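Local structure of Dna-binding protein RAP1 (Saccharomyces cerevisiae, 4BJT) at residues S67-K71 against L81-F85; F125-I129 against Y143-M147; T131-G135 against P159-T163; D167-K171 against R193-F197. The protein binds DNA at telomeres and promoters as a repressor and activator, and through this C-terminal domain binds the telomere length regulator Rif1, probably recruiting it to telomeres. The contacts are given in a common frame with arbitrary orientation. Numbering follows the deposited sequence.

Interaction 1: S67-K71 against L81-F85; sequences SFPPK and LFFHF
An extended, proline-rich loop packs against the short helix 80-83 and the turn that follows it, an aromatic-proline cluster at the edge of the all-helical Rap1 C-terminal domain. Residues 67-71 run extended as far as P70, with a cis peptide bond between F68 and P69. Residues 81-83 form a weakly bonded helical turn, H84 N and F85 N bond back to L81 O (3.0 Å) and F82 O (3.1 Å), and F85 turns to extended angles. The nearest CA pairs are P69 with F83 at 6.6 Å and F68 with F85 at 8.3 Å. Apolar contacts hold the two together, with no hydrogen bond across. F68 (chi1 t) reaches in so that its CE1 lies 3.5 Å from F82 CZ; the ring of F82 (chi1 t) takes F68 CZ over one face, centroids 4.9 Å apart and planes oblique at 51°. P69 CB meets F83 CD1 at 3.8 Å, at the edge of the F83 ring (chi1 m). F78 stacks on F82, and F148 of helix 140-150 touches both F82 and P70. Two backbone oxygens lie close to the tip of F68: its CZ is 3.3 Å from F82 O and its CE2 3.4 Å from F85 O.

Interaction 2: F125-I129 against Y143-M147; sequences FSTSI and YFLNM
This contact belongs to the buried hydrophobic core of the Rap1 C-terminal domain, where segments 125-129 and 143-147, of helices 123-132 and 140-150, cross almost at right angles. Both segments are helical throughout, with I129 N bonded to F125 O and M147 N to Y143 O, each at 2.9 Å. Their axes pass 13.3 Å apart at a signed crossing angle of 101°, wide enough for large side chains to fill the gap; the nearest CA pair is I129 with Y143, 7.9 Å. I129 (chi1 m, chi2 t) lays CG1 over the face of the Y143 ring, a CH-pi contact 3.9 Å from the centroid and 17° off the normal, while its CD1 comes 3.5 Å from F144 CZ. F125 (chi1 t) fits among three neighbours: its CE2 is 3.9 Å from F144 CE1, its CZ 4.0 Å from Y143 CE1 and 3.7 Å from M147 CE. The extended M147 (chi1 to chi3 all t) makes a Met-aromatic contact, its SD at the ring edge, 5.2 Å from the F125 centroid. Y143 OH hydrogen-bonds N153 OD1 in the following loop. F91 and L95 of helix 88-99 pack on F144, and helix 108-119 abuts S126.

Interaction 3: T131-G135 against P159-T163; sequences TCLSG and PGIWT
The C-terminal end of helix 123-132 meets the extended loop that leads into helix 164-171. T131 and C132 are still helical; the helix closes in a Schellman motif, with S134 at positive phi (56°) and S134 N bonded to T131 O at 3.1 Å. G135 keeps a positive phi as well and hydrogen-bonds the bound Rif1 peptide. Across the gap, G160 has phi 92° and psi -12°, where a CB would jam against the preceding carbonyl, and I161 and W162 are extended. The closest CA pairs are C132 with W162 (5.0 Å) and L133 with I161 (5.3 Å). The one direct hydrogen bond runs from W162 N to C132 O, 2.9 Å at 162°. C132 adopts p, bringing SG to 4.0 Å from I161 CG2. L133 (m, t) has its CA-to-CB bond turned away, yet CD2 returns to 3.9 Å from I161 CG1 and 3.6 Å from G160 O. W162 (chi1 m, chi2 85°) brings CD1 within 3.8 Å of OG of S134, another m rotamer. One water donates to L133 O (2.7 Å) and G160 O (2.6 Å); a second links S134 OG (2.8 Å) and, weakly, W162 NE1 (2.9 Å). T163 N-caps the next helix through D166 N. H185 stacks on the W162 indole, Y143 of helix 140-150 touches C132 and I161, and R193 of helix 187-198 bonds S134 OG and forms a cation-pi pair with W162.

Interaction 4: D167-K171 against R193-F197; sequences DESLK and RKRFF
Segments 167-171 and 193-197 of helices 164-171 and 187-198 cross at a signed angle of -82°, axes 11.2 Å apart, with L170 facing K194 (CA to CA 7.6 Å) and D167 facing R193 (8.3 Å). A bidentate salt bridge joins them: R193 NE donates to D167 OD1 (2.9 Å, 168°) and R193 NH2 to D167 OD2 (2.9 Å, 174°), so both carboxylate oxygens accept. R193 reaches this position with chi1 t and chi2 p, D167 with chi1 m. The remaining guanidinium nitrogen, NH1, bonds T131 O and S134 OG at the end of helix 123-132, so all three nitrogens of R193 have acceptors. K171 NZ makes a long salt bridge to E168 OE2 (4.0 Å); K171 CD lies over one face of the F197 ring, and K171 NZ is 4.2 Å from F197 CE1. Beside the charges, L170 (t, p) inserts between the helices, its CD2 3.5 Å from R193 CG and 3.9 Å from F197 CD2, its CD1 3.6 Å from K194 CE. D167 OD1 also sits 3.7 Å from F197 CE2, at that ring's edge. This is a near-orthogonal helix-helix crossing with an apolar leucine-phenylalanine centre and a bidentate Asp-Arg bridge, within the C-terminal helices of the Rap1 domain.

Overall arrangement
From the N terminus, interaction 1 closes first, over nine intervening residues; its centre lies about 15 Å from that of interaction 2. Interactions 2 and 3 cross, closing loops of 13 and 23 residues: 125-129 lies on helix 123-132 and 131-135 at its end, while their partners 143-147 and 159-163 follow in the same order. Interaction 2 ties helix 123-132 to helix 140-150, interaction 3 ties its end to the loop before helix 164-171, and the two touch where Y143 meets I161 and C132. Interaction 4 closes last, over 21 residues, and R193 ties helix 187-198 to interaction 3. Interactions 1 and 4 lie on opposite sides of the chain's centre, their centres about 34 Å apart.

Interaction 1: S67-K71 against L81-F85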
loop_
_atom_site.group_PDB
_atom_site.type_symbol
_atom_site.label_atom_id
_atom_site.label_comp_id
_atom_site.label_asym_id
_atom_site.label_seq_id
_atom_site.Cartn_x
_atom_site.Cartn_y
_atom_site.Cartn_z
ATOM N N SER C 67 15.859 2.378 -10.806
ATOM C CA SER C 67 16.753 1.293 -11.168
ATOM C C SER C 67 16.278 0.022 -10.446
ATOM O O SER C 67 15.857 0.095 -9.288
ATOM C CB SER C 67 18.188 1.645 -10.762
ATOM O OG SER C 67 19.084 0.618 -11.137
ATOM N N PHE C 68 16.291 -1.107 -11.152
ATOM C CA PHE C 68 15.773 -2.376 -10.646
ATOM C C PHE C 68 16.863 -3.427 -10.460
ATOM O O PHE C 68 17.700 -3.637 -11.354
ATOM C CB PHE C 68 14.702 -2.915 -11.610
ATOM C CG PHE C 68 13.854 -4.011 -11.006
ATOM C CD1 PHE C 68 12.733 -3.708 -10.264
ATOM C CD2 PHE C 68 14.232 -5.336 -11.111
ATOM C CE1 PHE C 68 12.002 -4.711 -9.623
ATOM C CE2 PHE C 68 13.490 -6.341 -10.487
ATOM C CZ PHE C 68 12.380 -6.024 -9.769
ATOM N N PRO C 69 16.858 -4.140 -9.325
ATOM C CA PRO C 69 15.956 -3.984 -8.181
ATOM C C PRO C 69 16.360 -2.800 -7.327
ATOM O O PRO C 69 17.564 -2.510 -7.161
ATOM C CB PRO C 69 16.139 -5.287 -7.401
ATOM C CG PRO C 69 17.570 -5.653 -7.663
ATOM C CD PRO C 69 17.863 -5.195 -9.078
ATOM N N PRO C 70 15.373 -2.134 -6.714
ATOM C CA PRO C 70 15.709 -1.006 -5.861
ATOM C C PRO C 70 16.395 -1.452 -4.583
ATOM O O PRO C 70 16.132 -2.553 -4.124
ATOM C CB PRO C 70 14.359 -0.350 -5.555
ATOM C CG PRO C 70 13.357 -1.245 -5.978
ATOM C CD PRO C 70 13.913 -2.323 -6.839
ATOM N N LYS C 71 17.253 -0.596 -4.002
ATOM C CA LYS C 71 17.989 -0.921 -2.774
ATOM C C LYS C 71 17.083 -1.353 -1.615
ATOM O O LYS C 71 17.430 -2.257 -0.845
ATOM C CB LYS C 71 18.886 0.258 -2.348
ATOM C CG LYS C 71 19.919 -0.090 -1.281
ATOM C CD LYS C 71 20.652 1.146 -0.725
ATOM C CE LYS C 71 21.317 2.008 -1.778
ATOM N NZ LYS C 71 22.180 3.060 -1.173
ATOM N N LEU C 81 11.338 -14.787 -7.288
ATOM C CA LEU C 81 10.618 -14.420 -8.500
ATOM C C LEU C 81 10.666 -12.909 -8.766
ATOM O O LEU C 81 10.820 -12.487 -9.912
ATOM C CB LEU C 81 9.155 -14.906 -8.418
ATOM C CG LEU C 81 8.246 -14.546 -9.599
ATOM C CD1 LEU C 81 8.685 -15.269 -10.863
ATOM C CD2 LEU C 81 6.829 -14.967 -9.305
ATOM N N PHE C 82 10.586 -12.097 -7.713
ATOM C CA PHE C 82 10.586 -10.638 -7.858
ATOM C C PHE C 82 11.858 -10.169 -8.542
ATOM O O PHE C 82 11.837 -9.305 -9.417
ATOM C CB PHE C 82 10.469 -9.987 -6.468
ATOM C CG PHE C 82 10.743 -8.503 -6.488
ATOM C CD1 PHE C 82 9.740 -7.603 -6.808
ATOM C CD2 PHE C 82 11.986 -8.003 -6.127
ATOM C CE1 PHE C 82 9.970 -6.232 -6.773
ATOM C CE2 PHE C 82 12.224 -6.628 -6.110
ATOM C CZ PHE C 82 11.202 -5.746 -6.425
ATOM N N PHE C 83 12.984 -10.732 -8.127
ATOM C CA PHE C 83 14.282 -10.302 -8.673
ATOM C C PHE C 83 14.495 -10.715 -10.130
ATOM O O PHE C 83 15.465 -10.269 -10.747
ATOM C CB PHE C 83 15.390 -10.797 -7.762
ATOM C CG PHE C 83 15.311 -10.167 -6.393
ATOM C CD1 PHE C 83 15.774 -8.891 -6.175
ATOM C CD2 PHE C 83 14.717 -10.839 -5.331
ATOM C CE1 PHE C 83 15.642 -8.282 -4.920
ATOM C CE2 PHE C 83 14.571 -10.233 -4.081
ATOM C CZ PHE C 83 15.038 -8.951 -3.880
ATOM N N HIS C 84 13.628 -11.580 -10.667
ATOM C CA HIS C 84 13.677 -11.980 -12.067
ATOM C C HIS C 84 12.928 -11.033 -12.994
ATOM O O HIS C 84 13.076 -11.156 -14.207
ATOM C CB HIS C 84 13.227 -13.415 -12.245
ATOM C CG HIS C 84 14.299 -14.356 -11.791
ATOM N ND1 HIS C 84 14.290 -14.900 -10.531
ATOM C CD2 HIS C 84 15.433 -14.737 -12.421
ATOM C CE1 HIS C 84 15.372 -15.661 -10.451
ATOM N NE2 HIS C 84 16.122 -15.547 -11.538
ATOM N N PHE C 85 12.190 -10.043 -12.454
ATOM C CA PHE C 85 11.617 -9.009 -13.333
ATOM C C PHE C 85 12.766 -8.231 -13.943
ATOM O O PHE C 85 13.823 -8.086 -13.344
ATOM C CB PHE C 85 10.698 -8.064 -12.576
ATOM C CG PHE C 85 9.370 -8.694 -12.256
ATOM C CD1 PHE C 85 8.462 -8.987 -13.263
ATOM C CD2 PHE C 85 8.992 -8.918 -10.955
ATOM C CE1 PHE C 85 7.251 -9.615 -12.969
ATOM C CE2 PHE C 85 7.780 -9.531 -10.658
ATOM C CZ PHE C 85 6.903 -9.861 -11.659
#

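Interaction 2: F125-I129 against Y143-M147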
loop_
_atom_site.group_PDB
_atom_site.type_symbol
_atom_site.label_atom_id
_atom_site.label_comp_id
_atom_site.label_asym_id
_atom_site.label_seq_id
_atom_site.Cartn_x
_atom_site.Cartn_y
_atom_site.Cartn_z
ATOM N N PHE C 125 4.578 -9.457 4.129
ATOM C CA PHE C 125 4.693 -8.082 3.652
ATOM C C PHE C 125 3.398 -7.617 2.981
ATOM O O PHE C 125 2.900 -6.538 3.310
ATOM C CB PHE C 125 5.890 -7.960 2.701
ATOM C CG PHE C 125 6.240 -6.568 2.235
ATOM C CD1 PHE C 125 6.061 -5.469 3.065
ATOM C CD2 PHE C 125 6.907 -6.376 1.037
ATOM C CE1 PHE C 125 6.455 -4.203 2.664
ATOM C CE2 PHE C 125 7.312 -5.106 0.642
ATOM C CZ PHE C 125 7.061 -4.029 1.441
ATOM N N SER C 126 2.800 -8.419 2.062
ATOM C CA SER C 126 1.518 -8.066 1.438
ATOM C C SER C 126 0.430 -7.818 2.494
ATOM O O SER C 126 -0.367 -6.886 2.377
ATOM C CB SER C 126 1.038 -9.176 0.512
ATOM O OG SER C 126 1.859 -9.201 -0.633
ATOM N N THR C 127 0.417 -8.666 3.535
ATOM C CA THR C 127 -0.573 -8.528 4.612
ATOM C C THR C 127 -0.379 -7.205 5.342
ATOM O O THR C 127 -1.373 -6.500 5.608
ATOM C CB THR C 127 -0.483 -9.725 5.579
ATOM O OG1 THR C 127 -0.777 -10.886 4.821
ATOM C CG2 THR C 127 -1.468 -9.607 6.750
ATOM N N SER C 128 0.876 -6.861 5.660
ATOM C CA SER C 128 1.186 -5.609 6.348
ATOM C C SER C 128 0.804 -4.409 5.468
ATOM O O SER C 128 0.236 -3.416 5.965
ATOM C CB SER C 128 2.663 -5.525 6.703
ATOM O OG SER C 128 2.974 -6.474 7.713
ATOM N N ILE C 129 1.086 -4.494 4.156
ATOM C CA ILE C 129 0.730 -3.406 3.249
ATOM C C ILE C 129 -0.785 -3.250 3.208
ATOM O O ILE C 129 -1.311 -2.133 3.369
ATOM C CB ILE C 129 1.292 -3.646 1.827
ATOM C CG1 ILE C 129 2.831 -3.637 1.830
ATOM C CG2 ILE C 129 0.751 -2.584 0.840
ATOM C CD1 ILE C 129 3.416 -4.204 0.560
ATOM N N TYR C 143 2.030 2.396 -3.164
ATOM C CA TYR C 143 2.901 1.962 -2.082
ATOM C C TYR C 143 4.260 1.606 -2.644
ATOM O O TYR C 143 5.275 2.134 -2.188
ATOM C CB TYR C 143 2.279 0.782 -1.328
ATOM C CG TYR C 143 3.053 0.397 -0.084
ATOM C CD1 TYR C 143 4.267 -0.284 -0.173
ATOM C CD2 TYR C 143 2.623 0.794 1.177
ATOM C CE1 TYR C 143 5.000 -0.597 0.963
ATOM C CE2 TYR C 143 3.318 0.430 2.328
ATOM C CZ TYR C 143 4.510 -0.255 2.221
ATOM O OH TYR C 143 5.169 -0.558 3.387
ATOM N N PHE C 144 4.296 0.738 -3.645
ATOM C CA PHE C 144 5.606 0.308 -4.192
ATOM C C PHE C 144 6.347 1.415 -4.911
ATOM O O PHE C 144 7.554 1.546 -4.724
ATOM C CB PHE C 144 5.445 -0.916 -5.097
ATOM C CG PHE C 144 5.122 -2.154 -4.314
ATOM C CD1 PHE C 144 6.076 -2.756 -3.528
ATOM C CD2 PHE C 144 3.849 -2.680 -4.312
ATOM C CE1 PHE C 144 5.768 -3.882 -2.766
ATOM C CE2 PHE C 144 3.540 -3.793 -3.524
ATOM C CZ PHE C 144 4.505 -4.383 -2.765
ATOM N N LEU C 145 5.664 2.241 -5.726
ATOM C CA LEU C 145 6.388 3.304 -6.417
ATOM C C LEU C 145 7.064 4.228 -5.440
ATOM O O LEU C 145 8.195 4.643 -5.668
ATOM C CB LEU C 145 5.461 4.126 -7.303
ATOM C CG LEU C 145 4.935 3.425 -8.552
ATOM C CD1 LEU C 145 3.708 4.167 -9.118
ATOM C CD2 LEU C 145 6.035 3.288 -9.609
ATOM N N ASN C 146 6.351 4.612 -4.361
ATOM C CA ASN C 146 6.903 5.552 -3.389
ATOM C C ASN C 146 7.955 4.893 -2.505
ATOM O O ASN C 146 8.980 5.498 -2.226
ATOM C CB ASN C 146 5.789 6.236 -2.605
ATOM C CG ASN C 146 5.085 7.240 -3.486
ATOM O OD1 ASN C 146 5.480 8.395 -3.560
ATOM N ND2 ASN C 146 4.082 6.811 -4.188
ATOM N N MET C 147 7.749 3.643 -2.110
ATOM C CA MET C 147 8.744 2.879 -1.367
ATOM C C MET C 147 10.044 2.827 -2.153
ATOM O O MET C 147 11.124 3.093 -1.628
ATOM C CB MET C 147 8.212 1.454 -1.132
ATOM C CG MET C 147 9.237 0.512 -0.471
ATOM S SD MET C 147 8.603 -1.169 -0.634
ATOM C CE MET C 147 9.946 -2.191 0.084
#

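Interaction 3: T131-G135 against P159-T163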
loop_
_atom_site.group_PDB
_atom_site.type_symbol
_atom_site.label_atom_id
_atom_site.label_comp_id
_atom_site.label_asym_id
_atom_site.label_seq_id
_atom_site.Cartn_x
_atom_site.Cartn_y
_atom_site.Cartn_z
ATOM N N THR C 131 -2.983 -3.957 5.330
ATOM C CA THR C 131 -3.450 -3.385 6.583
ATOM C C THR C 131 -3.219 -1.870 6.620
ATOM O O THR C 131 -4.127 -1.131 6.996
ATOM C CB THR C 131 -2.794 -4.101 7.761
ATOM O OG1 THR C 131 -3.101 -5.501 7.674
ATOM C CG2 THR C 131 -3.282 -3.576 9.096
ATOM N N CYS C 132 -2.048 -1.396 6.213
ATOM C CA CYS C 132 -1.799 0.035 6.272
ATOM C C CYS C 132 -2.522 0.821 5.182
ATOM O O CYS C 132 -2.643 2.043 5.298
ATOM C CB CYS C 132 -0.319 0.352 6.301
ATOM S SG CYS C 132 0.470 0.412 4.697
ATOM N N LEU C 133 -3.055 0.120 4.151
ATOM C CA LEU C 133 -3.866 0.747 3.124
ATOM C C LEU C 133 -5.365 0.702 3.506
ATOM O O LEU C 133 -6.187 1.093 2.680
ATOM C CB LEU C 133 -3.699 0.046 1.768
ATOM C CG LEU C 133 -2.284 0.031 1.184
ATOM C CD1 LEU C 133 -2.273 -0.600 -0.198
ATOM C CD2 LEU C 133 -1.641 1.357 1.216
ATOM N N SER C 134 -5.718 0.171 4.677
ATOM C CA SER C 134 -7.132 -0.025 5.074
ATOM C C SER C 134 -7.876 -0.879 4.017
ATOM O O SER C 134 -9.063 -0.659 3.773
ATOM C CB SER C 134 -7.849 1.312 5.292
ATOM O OG SER C 134 -7.199 2.126 6.246
ATOM N N GLY C 135 -7.159 -1.814 3.395
ATOM C CA GLY C 135 -7.700 -2.718 2.387
ATOM C C GLY C 135 -7.991 -2.121 1.023
ATOM O O GLY C 135 -8.636 -2.781 0.213
ATOM N N PRO C 159 -0.466 10.055 0.788
ATOM C CA PRO C 159 -1.917 9.873 0.998
ATOM C C PRO C 159 -2.363 8.428 0.758
ATOM O O PRO C 159 -1.989 7.791 -0.242
ATOM C CB PRO C 159 -2.527 10.821 -0.043
ATOM C CG PRO C 159 -1.514 11.894 -0.199
ATOM C CD PRO C 159 -0.211 11.123 -0.193
ATOM N N GLY C 160 -3.140 7.898 1.681
ATOM C CA GLY C 160 -3.635 6.529 1.613
ATOM C C GLY C 160 -2.773 5.495 2.302
ATOM O O GLY C 160 -3.212 4.359 2.480
ATOM N N ILE C 161 -1.539 5.851 2.686
ATOM C CA ILE C 161 -0.632 4.914 3.342
ATOM C C ILE C 161 -0.510 5.323 4.781
ATOM O O ILE C 161 0.123 6.325 5.099
ATOM C CB ILE C 161 0.750 4.910 2.612
ATOM C CG1 ILE C 161 0.551 4.599 1.118
ATOM C CG2 ILE C 161 1.724 3.940 3.309
ATOM C CD1 ILE C 161 1.805 4.448 0.318
ATOM N N TRP C 162 -1.185 4.572 5.665
ATOM C CA TRP C 162 -1.207 4.893 7.077
ATOM C C TRP C 162 0.045 4.406 7.784
ATOM O O TRP C 162 0.289 3.208 7.855
ATOM C CB TRP C 162 -2.450 4.282 7.742
ATOM C CG TRP C 162 -3.710 4.961 7.336
ATOM C CD1 TRP C 162 -4.466 4.717 6.231
ATOM C CD2 TRP C 162 -4.380 5.998 8.059
ATOM N NE1 TRP C 162 -5.546 5.566 6.201
ATOM C CE2 TRP C 162 -5.515 6.370 7.311
ATOM C CE3 TRP C 162 -4.135 6.634 9.276
ATOM C CZ2 TRP C 162 -6.400 7.364 7.737
ATOM C CZ3 TRP C 162 -5.027 7.586 9.712
ATOM C CH2 TRP C 162 -6.112 7.985 8.919
ATOM N N THR C 163 0.786 5.317 8.378
ATOM C CA THR C 163 1.957 4.962 9.166
ATOM C C THR C 163 1.579 4.789 10.645
ATOM O O THR C 163 0.494 5.177 11.092
ATOM C CB THR C 163 3.007 6.047 9.038
ATOM O OG1 THR C 163 2.458 7.242 9.587
ATOM C CG2 THR C 163 3.433 6.271 7.599
HETATM O O HOH W 1 -5.627 3.562 1.801
HETATM O O HOH W 2 -8.226 4.655 5.531
#

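Interaction 4: D167-K171 against R193-F197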
loop_
_atom_site.group_PDB
_atom_site.type_symbol
_atom_site.label_atom_id
_atom_site.label_comp_id
_atom_site.label_asym_id
_atom_site.label_seq_id
_atom_site.Cartn_x
_atom_site.Cartn_y
_atom_site.Cartn_z
ATOM N N ASP C 167 -1.551 6.573 12.810
ATOM C CA ASP C 167 -2.508 5.870 13.676
ATOM C C ASP C 167 -2.486 6.427 15.103
ATOM O O ASP C 167 -3.539 6.557 15.713
ATOM C CB ASP C 167 -2.272 4.364 13.649
ATOM C CG ASP C 167 -2.711 3.695 12.358
ATOM O OD1 ASP C 167 -3.602 4.246 11.674
ATOM O OD2 ASP C 167 -2.196 2.572 12.053
ATOM N N GLU C 168 -1.321 6.847 15.586
ATOM C CA GLU C 168 -1.219 7.481 16.899
ATOM C C GLU C 168 -1.902 8.859 16.887
ATOM O O GLU C 168 -2.634 9.189 17.831
ATOM C CB GLU C 168 0.253 7.570 17.332
ATOM C CG GLU C 168 0.860 6.213 17.639
ATOM C CD GLU C 168 0.243 5.449 18.803
ATOM O OE1 GLU C 168 -0.304 6.092 19.728
ATOM O OE2 GLU C 168 0.304 4.199 18.784
ATOM N N SER C 169 -1.746 9.632 15.797
ATOM C CA SER C 169 -2.439 10.916 15.673
ATOM C C SER C 169 -3.947 10.724 15.677
ATOM O O SER C 169 -4.673 11.516 16.307
ATOM C CB SER C 169 -2.032 11.637 14.385
ATOM O OG SER C 169 -0.693 12.092 14.463
ATOM N N LEU C 170 -4.426 9.661 15.019
ATOM C CA LEU C 170 -5.855 9.379 14.947
ATOM C C LEU C 170 -6.447 9.160 16.346
ATOM O O LEU C 170 -7.507 9.687 16.647
ATOM C CB LEU C 170 -6.091 8.145 14.053
ATOM C CG LEU C 170 -7.544 7.787 13.781
ATOM C CD1 LEU C 170 -8.284 8.969 13.148
ATOM C CD2 LEU C 170 -7.630 6.562 12.910
ATOM N N LYS C 171 -5.762 8.436 17.198
ATOM C CA LYS C 171 -6.270 8.141 18.533
ATOM C C LYS C 171 -5.944 9.232 19.556
ATOM O O LYS C 171 -6.370 9.142 20.698
ATOM C CB LYS C 171 -5.695 6.795 19.000
ATOM C CG LYS C 171 -6.084 5.632 18.099
ATOM C CD LYS C 171 -5.460 4.325 18.541
ATOM C CE LYS C 171 -4.019 4.189 18.114
ATOM N NZ LYS C 171 -3.425 2.910 18.584
ATOM N N ARG C 193 -10.638 4.522 8.710
ATOM C CA ARG C 193 -9.603 4.086 9.653
ATOM C C ARG C 193 -10.159 3.990 11.088
ATOM O O ARG C 193 -9.895 3.019 11.825
ATOM C CB ARG C 193 -8.391 5.043 9.593
ATOM C CG ARG C 193 -7.122 4.441 10.187
ATOM C CD ARG C 193 -6.483 3.447 9.236
ATOM N NE ARG C 193 -5.222 2.902 9.728
ATOM C CZ ARG C 193 -4.635 1.811 9.234
ATOM N NH1 ARG C 193 -5.160 1.179 8.187
ATOM N NH2 ARG C 193 -3.508 1.346 9.779
ATOM N N LYS C 194 -10.967 4.956 11.463
ATOM C CA LYS C 194 -11.649 4.938 12.765
ATOM C C LYS C 194 -12.558 3.732 12.900
ATOM O O LYS C 194 -12.563 3.090 13.968
ATOM C CB LYS C 194 -12.474 6.214 12.965
ATOM C CG LYS C 194 -11.633 7.437 13.195
ATOM C CD LYS C 194 -12.523 8.631 13.600
ATOM C CE LYS C 194 -11.703 9.847 13.918
ATOM N NZ LYS C 194 -12.542 11.073 14.037
ATOM N N ARG C 195 -13.318 3.404 11.842
ATOM C CA ARG C 195 -14.207 2.226 11.849
ATOM C C ARG C 195 -13.388 0.947 12.052
ATOM O O ARG C 195 -13.823 0.060 12.807
ATOM C CB ARG C 195 -15.024 2.097 10.542
ATOM C CG ARG C 195 -16.170 3.105 10.424
ATOM C CD ARG C 195 -17.184 2.712 9.355
ATOM N NE ARG C 195 -16.657 2.791 7.993
ATOM C CZ ARG C 195 -16.527 3.904 7.269
ATOM N NH1 ARG C 195 -16.866 5.087 7.779
ATOM N NH2 ARG C 195 -16.034 3.846 6.038
ATOM N N PHE C 196 -12.199 0.859 11.404
ATOM C CA PHE C 196 -11.285 -0.296 11.546
ATOM C C PHE C 196 -10.877 -0.459 12.995
ATOM O O PHE C 196 -10.889 -1.579 13.506
ATOM C CB PHE C 196 -9.992 -0.118 10.720
ATOM C CG PHE C 196 -9.929 -0.711 9.333
ATOM C CD1 PHE C 196 -10.886 -0.395 8.382
ATOM C CD2 PHE C 196 -8.855 -1.505 8.945
ATOM C CE1 PHE C 196 -10.822 -0.927 7.096
ATOM C CE2 PHE C 196 -8.795 -2.040 7.660
ATOM C CZ PHE C 196 -9.802 -1.779 6.758
ATOM N N PHE C 197 -10.470 0.644 13.642
ATOM C CA PHE C 197 -10.118 0.626 15.078
ATOM C C PHE C 197 -11.303 0.252 15.966
ATOM O O PHE C 197 -11.149 -0.576 16.883
ATOM C CB PHE C 197 -9.487 1.971 15.534
ATOM C CG PHE C 197 -8.015 2.043 15.210
ATOM C CD1 PHE C 197 -7.107 1.181 15.821
ATOM C CD2 PHE C 197 -7.542 2.909 14.240
ATOM C CE1 PHE C 197 -5.761 1.204 15.481
ATOM C CE2 PHE C 197 -6.194 2.953 13.922
ATOM C CZ PHE C 197 -5.317 2.066 14.499
#